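PDB 6JIF: branched-chain-amino-acid aminotransferase from Pseudomonas sp. UW4, which catalyses the reversible, pyridoxal-5'-phosphate-dependent transfer of amino groups between branched-chain amino acids and 2-oxo acids. Local coordinates for residues B[212-215]-B[216-220]. Residues are numbered along the deposited sequence; the frame is centred on the assembly and turned at random.
Sequences SLMP and GSKAK
M214 and K218, one helical turn apart, meet through their side chains where SD of the methionine lies 3.7 Å from CD of the lysine. A chi1 of -178° sets CG of M214 beside the carbonyl carbon, and bends at chi2 and chi3 swing SD toward K218; an unbranched, flexible thioether suits such a doubly bent path, and M214 also packs on R109 of the second subunit. K218 is extended beyond CG, its methylenes passing obliquely beside the sulfur; NZ too stays near, 3.8 Å from M214 SD, and makes a weak hydrogen bond with Y192 OH. The amides of G216, S217, K218 and A219 bond to the carbonyl O atoms of S212, L213, M214 and P215, respectively, at 2.9 to 3.0 Å. All belong to helix 206-221, the crossover of a beta-alpha-beta unit between the parallel strands 185-189 and 227-230 in this class IV aminotransferase. P215 kinks the helix, since its ring nitrogen has no hydrogen to give the preceding turn; the compact ring packs on Y229 and Y192. G216 lacks a side chain where S212 O lies close, and the small methyl of A219 suits contact with A227 of strand 227-230. S217, small and partly exposed, packs on L111 of the second subunit.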
ATOM      1  N   SER B 212      -0.600   3.920   7.748  1.00 15.33           N
ATOM      2  CA  SER B 212      -1.091   4.822   8.791  1.00 14.65           C
ATOM      3  C   SER B 212      -2.170   4.186   9.680  1.00 15.20           C
ATOM      4  O   SER B 212      -2.486   4.761  10.724  1.00 13.76           O
ATOM      5  CB  SER B 212      -1.655   6.109   8.129  1.00 16.94           C
ATOM      6  OG  SER B 212      -2.991   5.955   7.585  1.00 20.12           O
ATOM      7  N   LEU B 213      -2.742   3.028   9.315  1.00 16.42           N
ATOM      8  CA  LEU B 213      -3.898   2.500  10.076  1.00 16.48           C
ATOM      9  C   LEU B 213      -3.563   2.220  11.531  1.00 19.79           C
ATOM     10  O   LEU B 213      -4.233   2.726  12.468  1.00 17.11           O
ATOM     11  CB  LEU B 213      -4.411   1.216   9.407  1.00 19.00           C
ATOM     12  CG  LEU B 213      -5.090   1.460   8.068  1.00 17.82           C
ATOM     13  CD1 LEU B 213      -5.294   0.170   7.284  1.00 16.24           C
ATOM     14  CD2 LEU B 213      -6.424   2.096   8.416  1.00 19.92           C
ATOM     15  N   MET B 214      -2.546   1.386  11.760  1.00 17.87           N
ATOM     16  CA  MET B 214      -2.200   1.071  13.148  1.00 18.81           C
ATOM     17  C   MET B 214      -1.683   2.296  13.918  1.00 16.89           C
ATOM     18  O   MET B 214      -2.078   2.479  15.102  1.00 16.61           O
ATOM     19  CB  MET B 214      -1.212  -0.108  13.167  1.00 19.15           C
ATOM     20  CG  MET B 214      -0.815  -0.541  14.551  1.00 22.76           C
ATOM     21  SD  MET B 214       0.593   0.452  14.989  1.00 33.61           S
ATOM     22  CE  MET B 214       1.898  -0.267  13.988  1.00 37.69           C
ATOM     23  N   PRO B 215      -0.770   3.125  13.375  1.00 18.07           N
ATOM     24  CA  PRO B 215      -0.313   4.311  14.132  1.00 16.73           C
ATOM     25  C   PRO B 215      -1.421   5.288  14.456  1.00 14.17           C
ATOM     26  O   PRO B 215      -1.471   5.843  15.590  1.00 14.15           O
ATOM     27  CB  PRO B 215       0.723   4.957  13.200  1.00 15.22           C
ATOM     28  CG  PRO B 215       1.160   3.864  12.286  1.00 18.22           C
ATOM     29  CD  PRO B 215       0.050   2.889  12.164  1.00 18.18           C
ATOM     30  N   GLY B 216      -2.321   5.478  13.496  1.00 12.95           N
ATOM     31  CA  GLY B 216      -3.456   6.353  13.730  1.00 13.62           C
ATOM     32  C   GLY B 216      -4.336   5.796  14.811  1.00 17.32           C
ATOM     33  O   GLY B 216      -4.786   6.522  15.684  1.00 17.41           O
ATOM     34  N   SER B 217      -4.534   4.479  14.798  1.00 14.65           N
ATOM     35  CA  SER B 217      -5.364   3.826  15.797  1.00 17.90           C
ATOM     36  C   SER B 217      -4.751   3.953  17.189  1.00 22.74           C
ATOM     37  O   SER B 217      -5.465   4.176  18.179  1.00 20.92           O
ATOM     38  CB  SER B 217      -5.535   2.353  15.405  1.00 19.88           C
ATOM     39  OG  SER B 217      -6.544   1.792  16.225  1.00 35.11           O
ATOM     40  N   LYS B 218      -3.417   3.841  17.271  1.00 19.44           N
ATOM     41  CA  LYS B 218      -2.719   3.944  18.548  1.00 18.75           C
ATOM     42  C   LYS B 218      -2.800   5.360  19.112  1.00 17.86           C
ATOM     43  O   LYS B 218      -2.998   5.533  20.322  1.00 17.03           O
ATOM     44  CB  LYS B 218      -1.276   3.470  18.387  1.00 25.32           C
ATOM     45  CG  LYS B 218      -1.184   1.971  18.542  1.00 24.46           C
ATOM     46  CD  LYS B 218       0.216   1.470  18.476  1.00 27.78           C
ATOM     47  CE  LYS B 218       0.261   0.037  19.019  1.00 37.00           C
ATOM     48  NZ  LYS B 218       1.485  -0.680  18.536  1.00 42.00           N
ATOM     49  N   ALA B 219      -2.668   6.386  18.259  1.00 17.50           N
ATOM     50  CA  ALA B 219      -2.857   7.753  18.733  1.00 15.98           C
ATOM     51  C   ALA B 219      -4.294   7.979  19.199  1.00 15.64           C
ATOM     52  O   ALA B 219      -4.531   8.649  20.204  1.00 14.64           O
ATOM     53  CB  ALA B 219      -2.479   8.754  17.622  1.00 16.96           C
ATOM     54  N   LYS B 220      -5.274   7.466  18.469  1.00 16.12           N
ATOM     55  CA  LYS B 220      -6.655   7.675  18.911  1.00 18.18           C
ATOM     56  C   LYS B 220      -6.981   6.876  20.178  1.00 15.98           C
ATOM     57  O   LYS B 220      -7.782   7.321  21.022  1.00 16.59           O
ATOM     58  CB  LYS B 220      -7.603   7.331  17.772  1.00 20.89           C
ATOM     59  CG  LYS B 220      -7.512   8.380  16.652  1.00 21.88           C
ATOM     60  CD  LYS B 220      -8.048   7.850  15.331  1.00 34.23           C
ATOM     61  CE  LYS B 220      -7.859   8.888  14.202  1.00 40.45           C
ATOM     62  NZ  LYS B 220      -7.760   8.307  12.816  1.00 47.30           N
TER